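Endo-beta-N-acetylglucosaminidase F1 (Bacteroides thetaiotaomicron VPI-5482, PDB 6TCV) probably cleaves high-mannose N-glycans between the two core N-acetylglucosamine units, leaving one of them on the asparagine. Local coordinates at residues N183-F187 with Y411-F415; K193-D197 with R240-V244. The protein carries 2 engineered substitutions. All coordinates share one frame; numbering follows the deposited sequence. Where two conformers were deposited one is given.

Contact 1: N183-F187 with Y411-F415; sequences NTLSF and YGSVF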
ATOM      1  N   ASN A 183       2.559  -9.483 -15.614  1.00 12.32           N
ATOM      2  CA  ASN A 183       3.872 -10.106 -15.399  1.00 13.02           C
ATOM      3  C   ASN A 183       4.192 -10.320 -13.929  1.00 12.47           C
ATOM      4  O   ASN A 183       5.114 -11.080 -13.633  1.00 13.10           O
ATOM      5  CB  ASN A 183       4.942  -9.308 -16.149  1.00 12.74           C
ATOM      6  CG  ASN A 183       4.913  -9.608 -17.590  1.00 12.53           C
ATOM      7  OD1 ASN A 183       5.086 -10.755 -18.025  1.00 12.98           O
ATOM      8  ND2 ASN A 183       4.682  -8.569 -18.388  1.00 13.69           N
ATOM      9  N   THR A 184       3.436  -9.752 -13.000  1.00 11.74           N
ATOM     10  CA  THR A 184       3.541 -10.160 -11.604  1.00 11.70           C
ATOM     11  C   THR A 184       3.481 -11.676 -11.481  1.00 12.66           C
ATOM     12  O   THR A 184       4.154 -12.279 -10.619  1.00 12.43           O
ATOM     13  CB  THR A 184       2.383  -9.543 -10.824  1.00 12.24           C
ATOM     14  OG1 THR A 184       2.439  -8.113 -10.881  1.00 12.72           O
ATOM     15  CG2 THR A 184       2.378  -9.919  -9.357  1.00 13.61           C
ATOM     16  N   LEU A 185       2.646 -12.320 -12.299  1.00 12.63           N
ATOM     17  CA  LEU A 185       2.403 -13.758 -12.214  1.00 12.53           C
ATOM     18  C   LEU A 185       3.577 -14.583 -12.709  1.00 13.11           C
ATOM     19  O   LEU A 185       3.567 -15.806 -12.505  1.00 14.78           O
ATOM     20  CB  LEU A 185       1.107 -14.118 -12.923  1.00 13.76           C
ATOM     21  CG  LEU A 185      -0.111 -13.417 -12.374  1.00 13.54           C
ATOM     22  CD1 LEU A 185      -1.332 -13.842 -13.205  1.00 17.58           C
ATOM     23  CD2 LEU A 185      -0.318 -13.593 -10.871  1.00 17.48           C
ATOM     24  N   SER A 186       4.593 -13.958 -13.324  1.00 12.64           N
ATOM     25  CA  SER A 186       5.819 -14.659 -13.679  1.00 12.37           C
ATOM     26  C   SER A 186       6.678 -15.018 -12.480  1.00 12.96           C
ATOM     27  O   SER A 186       7.649 -15.754 -12.661  1.00 14.33           O
ATOM     28  CB  SER A 186       6.689 -13.817 -14.593  1.00 14.02           C
ATOM     29  OG  SER A 186       6.008 -13.401 -15.805  1.00 14.16           O
ATOM     30  N   PHE A 187       6.405 -14.442 -11.312  1.00 12.76           N
ATOM     31  CA  PHE A 187       7.260 -14.525 -10.141  1.00 13.06           C
ATOM     32  C   PHE A 187       6.624 -15.348  -9.017  1.00 12.92           C
ATOM     33  O   PHE A 187       5.803 -14.824  -8.243  1.00 13.31           O
ATOM     34  CB  PHE A 187       7.573 -13.135  -9.615  1.00 13.11           C
ATOM     35  CG  PHE A 187       8.350 -12.240 -10.561  1.00 12.84           C
ATOM     36  CD1 PHE A 187       7.678 -11.515 -11.531  1.00 12.99           C
ATOM     37  CD2 PHE A 187       9.722 -12.118 -10.464  1.00 13.03           C
ATOM     38  CE1 PHE A 187       8.374 -10.685 -12.396  1.00 14.16           C
ATOM     39  CE2 PHE A 187      10.445 -11.291 -11.287  1.00 14.73           C
ATOM     40  CZ  PHE A 187       9.755 -10.561 -12.283  1.00 14.03           C
ATOM     41  N   TYR A 411      14.346 -10.844 -18.051  1.00 13.65           N
ATOM     42  CA  TYR A 411      14.081 -11.779 -16.962  1.00 13.63           C
ATOM     43  C   TYR A 411      15.334 -12.557 -16.570  1.00 15.03           C
ATOM     44  O   TYR A 411      15.456 -12.928 -15.404  1.00 15.67           O
ATOM     45  CB  TYR A 411      12.963 -12.751 -17.335  1.00 14.54           C
ATOM     46  CG  TYR A 411      11.529 -12.295 -17.047  1.00 13.24           C
ATOM     47  CD1 TYR A 411      11.247 -11.066 -16.489  1.00 13.39           C
ATOM     48  CD2 TYR A 411      10.475 -13.150 -17.290  1.00 13.39           C
ATOM     49  CE1 TYR A 411       9.927 -10.683 -16.172  1.00 14.05           C
ATOM     50  CE2 TYR A 411       9.169 -12.769 -16.992  1.00 12.68           C
ATOM     51  CZ  TYR A 411       8.917 -11.533 -16.480  1.00 12.81           C
ATOM     52  OH  TYR A 411       7.612 -11.139 -16.192  1.00 13.71           O
ATOM     53  N   GLY A 412      16.251 -12.864 -17.472  1.00 14.66           N
ATOM     54  CA  GLY A 412      17.459 -13.527 -17.040  1.00 15.09           C
ATOM     55  C   GLY A 412      18.189 -12.743 -15.960  1.00 15.99           C
ATOM     56  O   GLY A 412      18.642 -13.286 -14.944  1.00 16.66           O
ATOM     57  N   SER A 413      18.353 -11.436 -16.189  1.00 15.40           N
ATOM     58  CA  SER A 413      18.967 -10.561 -15.186  1.00 15.18           C
ATOM     59  C   SER A 413      18.130 -10.482 -13.916  1.00 15.24           C
ATOM     60  O   SER A 413      18.666 -10.624 -12.793  1.00 15.99           O
ATOM     61  CB  SER A 413      19.093  -9.150 -15.800  1.00 16.28           C
ATOM     62  OG  SER A 413      19.648  -8.263 -14.863  1.00 18.31           O
ATOM     63  N   VAL A 414      16.837 -10.211 -14.064  1.00 14.07           N
ATOM     64  CA  VAL A 414      15.977 -10.028 -12.894  1.00 14.51           C
ATOM     65  C   VAL A 414      16.027 -11.269 -11.999  1.00 15.32           C
ATOM     66  O   VAL A 414      16.236 -11.181 -10.783  1.00 15.32           O
ATOM     67  CB  VAL A 414      14.534  -9.702 -13.322  1.00 14.00           C
ATOM     68  CG1 VAL A 414      13.589  -9.645 -12.122  1.00 14.88           C
ATOM     69  CG2 VAL A 414      14.463  -8.405 -14.102  1.00 14.78           C
ATOM     70  N   PHE A 415      15.813 -12.452 -12.591  1.00 14.45           N
ATOM     71  CA  PHE A 415      15.750 -13.650 -11.785  1.00 14.37           C
ATOM     72  C   PHE A 415      17.115 -14.043 -11.244  1.00 16.02           C
ATOM     73  O   PHE A 415      17.206 -14.638 -10.153  1.00 15.98           O
ATOM     74  CB  PHE A 415      15.105 -14.794 -12.568  1.00 14.51           C
ATOM     75  CG  PHE A 415      13.585 -14.683 -12.594  1.00 13.90           C
ATOM     76  CD1 PHE A 415      12.918 -13.883 -13.536  1.00 13.62           C
ATOM     77  CD2 PHE A 415      12.806 -15.322 -11.608  1.00 14.91           C
ATOM     78  CE1 PHE A 415      11.563 -13.734 -13.561  1.00 13.82           C
ATOM     79  CE2 PHE A 415      11.429 -15.197 -11.618  1.00 14.76           C
ATOM     80  CZ  PHE A 415      10.806 -14.416 -12.582  1.00 14.12           C
TER
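F187, Y411 and F415 form an aromatic cluster where the 3-10 turn 183-186, following barrel strand 169-175, meets helix 411-416, following strand 400-404. The rings of F187 and F415 lie nearly parallel, 12° apart, but slid so far that they barely overlap. F415 CZ sits over one face of F187 near the rim, 3.3 Å from F187 CD2. V414 closes in at the edge of the F187 ring: with CG1 anti to the backbone N (chi1 174°), that methyl lies in the ring plane, 3.6 Å from F187 CE2. Y411 approaches F187 obliquely, its CE1 3.9 Å from F187 CZ. The ring plane of Y411 nearly contains its own CA (chi2 1°), which turns one face to F415 CE1, while the CB-CG axis carries the hydroxyl out to the turn. There Y411 OH donates to S186 OG at 2.8 Å. The buried S186 OG is gripped twice, since it also bonds to I435 O, while N183 OD1, 3.1 Å from Y411 OH, accepts from the backbone N of Y437. A phenylalanine in place of Y411 would keep the ring but probably leave S186 OG without its donor and loosen the tie between turn and helix. At the edge of the F415 ring, near its plane, S186 O comes within 3.4 Å of F415 CZ.

Contact 2: K193-D197 with R240-V244; sequences KLLWD and RGVKV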
ATOM      1  N   LYS A 193       3.853 -19.885  -4.078  1.00 13.40           N
ATOM      2  CA  LYS A 193       3.449 -18.557  -3.622  1.00 13.27           C
ATOM      3  C   LYS A 193       3.926 -17.466  -4.560  1.00 12.67           C
ATOM      4  O   LYS A 193       5.044 -17.512  -5.062  1.00 13.70           O
ATOM      5  CB  LYS A 193       3.995 -18.297  -2.201  1.00 13.46           C
ATOM      6  CG  LYS A 193       3.280 -19.146  -1.151  1.00 15.05           C
ATOM      7  CD  LYS A 193       1.855 -18.716  -0.926  1.00 15.19           C
ATOM      8  CE  LYS A 193       1.188 -19.503   0.195  1.00 15.70           C
ATOM      9  NZ  LYS A 193      -0.153 -18.993   0.443  1.00 18.02           N
ATOM     10  N   LEU A 194       3.127 -16.430  -4.726  1.00 12.20           N
ATOM     11  CA  LEU A 194       3.557 -15.265  -5.518  1.00 12.64           C
ATOM     12  C   LEU A 194       4.525 -14.428  -4.681  1.00 12.06           C
ATOM     13  O   LEU A 194       4.304 -14.168  -3.481  1.00 13.07           O
ATOM     14  CB  LEU A 194       2.366 -14.372  -5.870  1.00 12.95           C
ATOM     15  CG  LEU A 194       1.421 -15.007  -6.883  1.00 12.50           C
ATOM     16  CD1 LEU A 194       0.111 -14.202  -6.958  1.00 15.77           C
ATOM     17  CD2 LEU A 194       2.038 -15.108  -8.235  1.00 16.28           C
ATOM     18  N   LEU A 195       5.614 -14.007  -5.301  1.00 12.53           N
ATOM     19  CA  LEU A 195       6.652 -13.244  -4.614  1.00 11.63           C
ATOM     20  C   LEU A 195       6.198 -11.848  -4.237  1.00 11.94           C
ATOM     21  O   LEU A 195       6.533 -11.381  -3.135  1.00 12.90           O
ATOM     22  CB  LEU A 195       7.890 -13.151  -5.516  1.00 13.45           C
ATOM     23  CG  LEU A 195       9.095 -12.426  -4.960  1.00 12.22           C
ATOM     24  CD1 LEU A 195       9.624 -13.126  -3.743  1.00 15.36           C
ATOM     25  CD2 LEU A 195      10.158 -12.292  -6.027  1.00 13.67           C
ATOM     26  N   TRP A 196       5.516 -11.134  -5.131  1.00 11.42           N
ATOM     27  CA  TRP A 196       5.315  -9.684  -4.989  1.00 12.41           C
ATOM     28  C   TRP A 196       3.952  -9.386  -4.383  1.00 13.15           C
ATOM     29  O   TRP A 196       2.920  -9.357  -5.047  1.00 13.94           O
ATOM     30  CB  TRP A 196       5.477  -8.969  -6.322  1.00 12.45           C
ATOM     31  CG  TRP A 196       6.819  -9.156  -6.927  1.00 11.93           C
ATOM     32  CD1 TRP A 196       7.128  -9.968  -7.981  1.00 12.67           C
ATOM     33  CD2 TRP A 196       8.064  -8.554  -6.512  1.00 12.21           C
ATOM     34  NE1 TRP A 196       8.482  -9.898  -8.247  1.00 12.92           N
ATOM     35  CE2 TRP A 196       9.074  -9.034  -7.369  1.00 12.90           C
ATOM     36  CE3 TRP A 196       8.428  -7.633  -5.525  1.00 12.32           C
ATOM     37  CZ2 TRP A 196      10.385  -8.651  -7.255  1.00 13.43           C
ATOM     38  CZ3 TRP A 196       9.736  -7.232  -5.442  1.00 12.63           C
ATOM     39  CH2 TRP A 196      10.693  -7.740  -6.286  1.00 12.99           C
ATOM     40  N   ASP A 197       3.955  -9.101  -3.081  1.00 11.88           N
ATOM     41  CA  ASP A 197       2.735  -8.825  -2.313  1.00 12.00           C
ATOM     42  C   ASP A 197       2.037  -7.561  -2.795  1.00 11.94           C
ATOM     43  O   ASP A 197       0.811  -7.469  -2.724  1.00 12.43           O
ATOM     44  CB  ASP A 197       3.101  -8.619  -0.829  1.00 12.36           C
ATOM     45  CG  ASP A 197       3.757  -9.826  -0.211  1.00 12.32           C
ATOM     46  OD1 ASP A 197       4.908 -10.134  -0.557  1.00 12.50           O
ATOM     47  OD2 ASP A 197       3.094 -10.462   0.662  1.00 14.24           O
ATOM     48  N   ARG A 240      -5.820 -13.012  -6.626  1.00 14.76           N
ATOM     49  CA  ARG A 240      -4.789 -13.878  -6.059  1.00 14.65           C
ATOM     50  C   ARG A 240      -4.125 -13.240  -4.854  1.00 19.73           C
ATOM     51  O   ARG A 240      -3.158 -13.794  -4.305  1.00 21.43           O
ATOM     52  CB  ARG A 240      -3.726 -14.235  -7.099  1.00 16.82           C
ATOM     53  CG  ARG A 240      -4.282 -15.086  -8.217  1.00 17.59           C
ATOM     54  CD  ARG A 240      -3.239 -15.330  -9.294  1.00 20.40           C
ATOM     55  NE  ARG A 240      -3.823 -16.122 -10.371  1.00 18.50           N
ATOM     56  CZ  ARG A 240      -3.407 -17.310 -10.783  1.00 17.38           C
ATOM     57  NH1 ARG A 240      -2.384 -17.909 -10.271  1.00 18.22           N
ATOM     58  NH2 ARG A 240      -4.036 -17.862 -11.803  1.00 19.62           N
ATOM     59  N   GLY A 241      -4.629 -12.108  -4.378  1.00 14.40           N
ATOM     60  CA  GLY A 241      -4.148 -11.542  -3.139  1.00 13.71           C
ATOM     61  C   GLY A 241      -3.104 -10.476  -3.304  1.00 13.53           C
ATOM     62  O   GLY A 241      -2.615  -9.954  -2.294  1.00 16.10           O
ATOM     63  N   VAL A 242      -2.715 -10.137  -4.528  1.00 12.21           N
ATOM     64  CA  VAL A 242      -1.734  -9.070  -4.751  1.00 13.19           C
ATOM     65  C   VAL A 242      -2.448  -7.725  -4.571  1.00 12.65           C
ATOM     66  O   VAL A 242      -3.574  -7.532  -5.065  1.00 14.37           O
ATOM     67  CB  VAL A 242      -1.169  -9.170  -6.178  1.00 13.40           C
ATOM     68  CG1 VAL A 242      -0.211  -8.048  -6.496  1.00 14.37           C
ATOM     69  CG2 VAL A 242      -0.477 -10.503  -6.397  1.00 14.73           C
ATOM     70  N   LYS A 243      -1.787  -6.788  -3.898  0.52 12.12           N
ATOM     71  CA  LYS A 243      -2.341  -5.445  -3.764  0.52 12.63           C
ATOM     72  C   LYS A 243      -1.813  -4.572  -4.890  0.52 13.07           C
ATOM     73  O   LYS A 243      -0.586  -4.426  -5.042  0.52 13.08           O
ATOM     74  CB  LYS A 243      -1.956  -4.842  -2.419  0.52 14.79           C
ATOM     75  CG  LYS A 243      -2.533  -5.586  -1.234  0.52 15.45           C
ATOM     76  CD  LYS A 243      -2.152  -4.908   0.067  0.52 17.53           C
ATOM     77  CE  LYS A 243      -2.967  -5.457   1.231  0.52 21.69           C
ATOM     78  NZ  LYS A 243      -2.745  -6.894   1.404  0.52 27.39           N
ATOM     79  N   VAL A 244      -2.741  -3.962  -5.647  1.00 11.39           N
ATOM     80  CA  VAL A 244      -2.420  -3.167  -6.826  1.00 11.58           C
ATOM     81  C   VAL A 244      -2.594  -1.702  -6.465  1.00 11.15           C
ATOM     82  O   VAL A 244      -3.712  -1.267  -6.155  1.00 12.11           O
ATOM     83  CB  VAL A 244      -3.270  -3.550  -8.033  1.00 11.76           C
ATOM     84  CG1 VAL A 244      -2.950  -2.626  -9.211  1.00 13.54           C
ATOM     85  CG2 VAL A 244      -3.051  -5.001  -8.410  1.00 12.97           C
TER
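D197 O takes the backbone N-H of K243 in a hydrogen bond of 2.9 Å between D197 O and K243 N, virtually straight at 178°. V242, one residue earlier, comes up against the same piece of chain: its CA is 3.6 Å from D197 O, and its two methyls straddle the carbonyl oxygen of W196. With chi1 at 177°, V242 CG1 is swung opposite its own N and lies 3.7 Å from W196 O, with V242 CG2 at 3.8 Å from the same oxygen. V242 CG2 also meets L194 CD1 at 3.8 Å, the two side chains crossing at about a right angle. The same L194 CD1 touches R240 CB at 3.8 Å, so one leucine methyl bridges the start of the R240 chain and the valine. Between them G241, at phi 96°, is the C-prime residue of a Schellman motif ending helix 235-238; a CB here would jam against R240 O. The charged ends find other mates: D197, whose CB leaves its CA away from 240-244, has its carboxylate held by a salt bridge to K163 and hydrogen bonds from G170 N and Q169, while K243 NZ forms a salt bridge to E38. The backbone of K243 also pairs with V199, so the D197 bond opens the pairing of strands 198-209 and 243-249, neighbouring parallel strands joined by a beta-alpha-beta crossover, as in a (beta/alpha)8 barrel.

Overall arrangement
Both contacts use the one loop between strands 169-175 and 198-209, and along the chain contact 2 is nested inside the span closed by contact 1. Contact 1 is wholly buried although it lies about 21 Å from the centre of the chain; contact 2, about 12 Å from it, is partly buried and reaches the surface at R240. Rings and a hydroxyl pair dominate the first, whereas a backbone bond with aliphatic packing makes the second, as suits the point where two parallel strands begin to pair. Their centres are about 14 Å apart, yet they touch: F187 meets W196 edge-to-face, F187 O probably bonds L195 N, and L185 packs on R240.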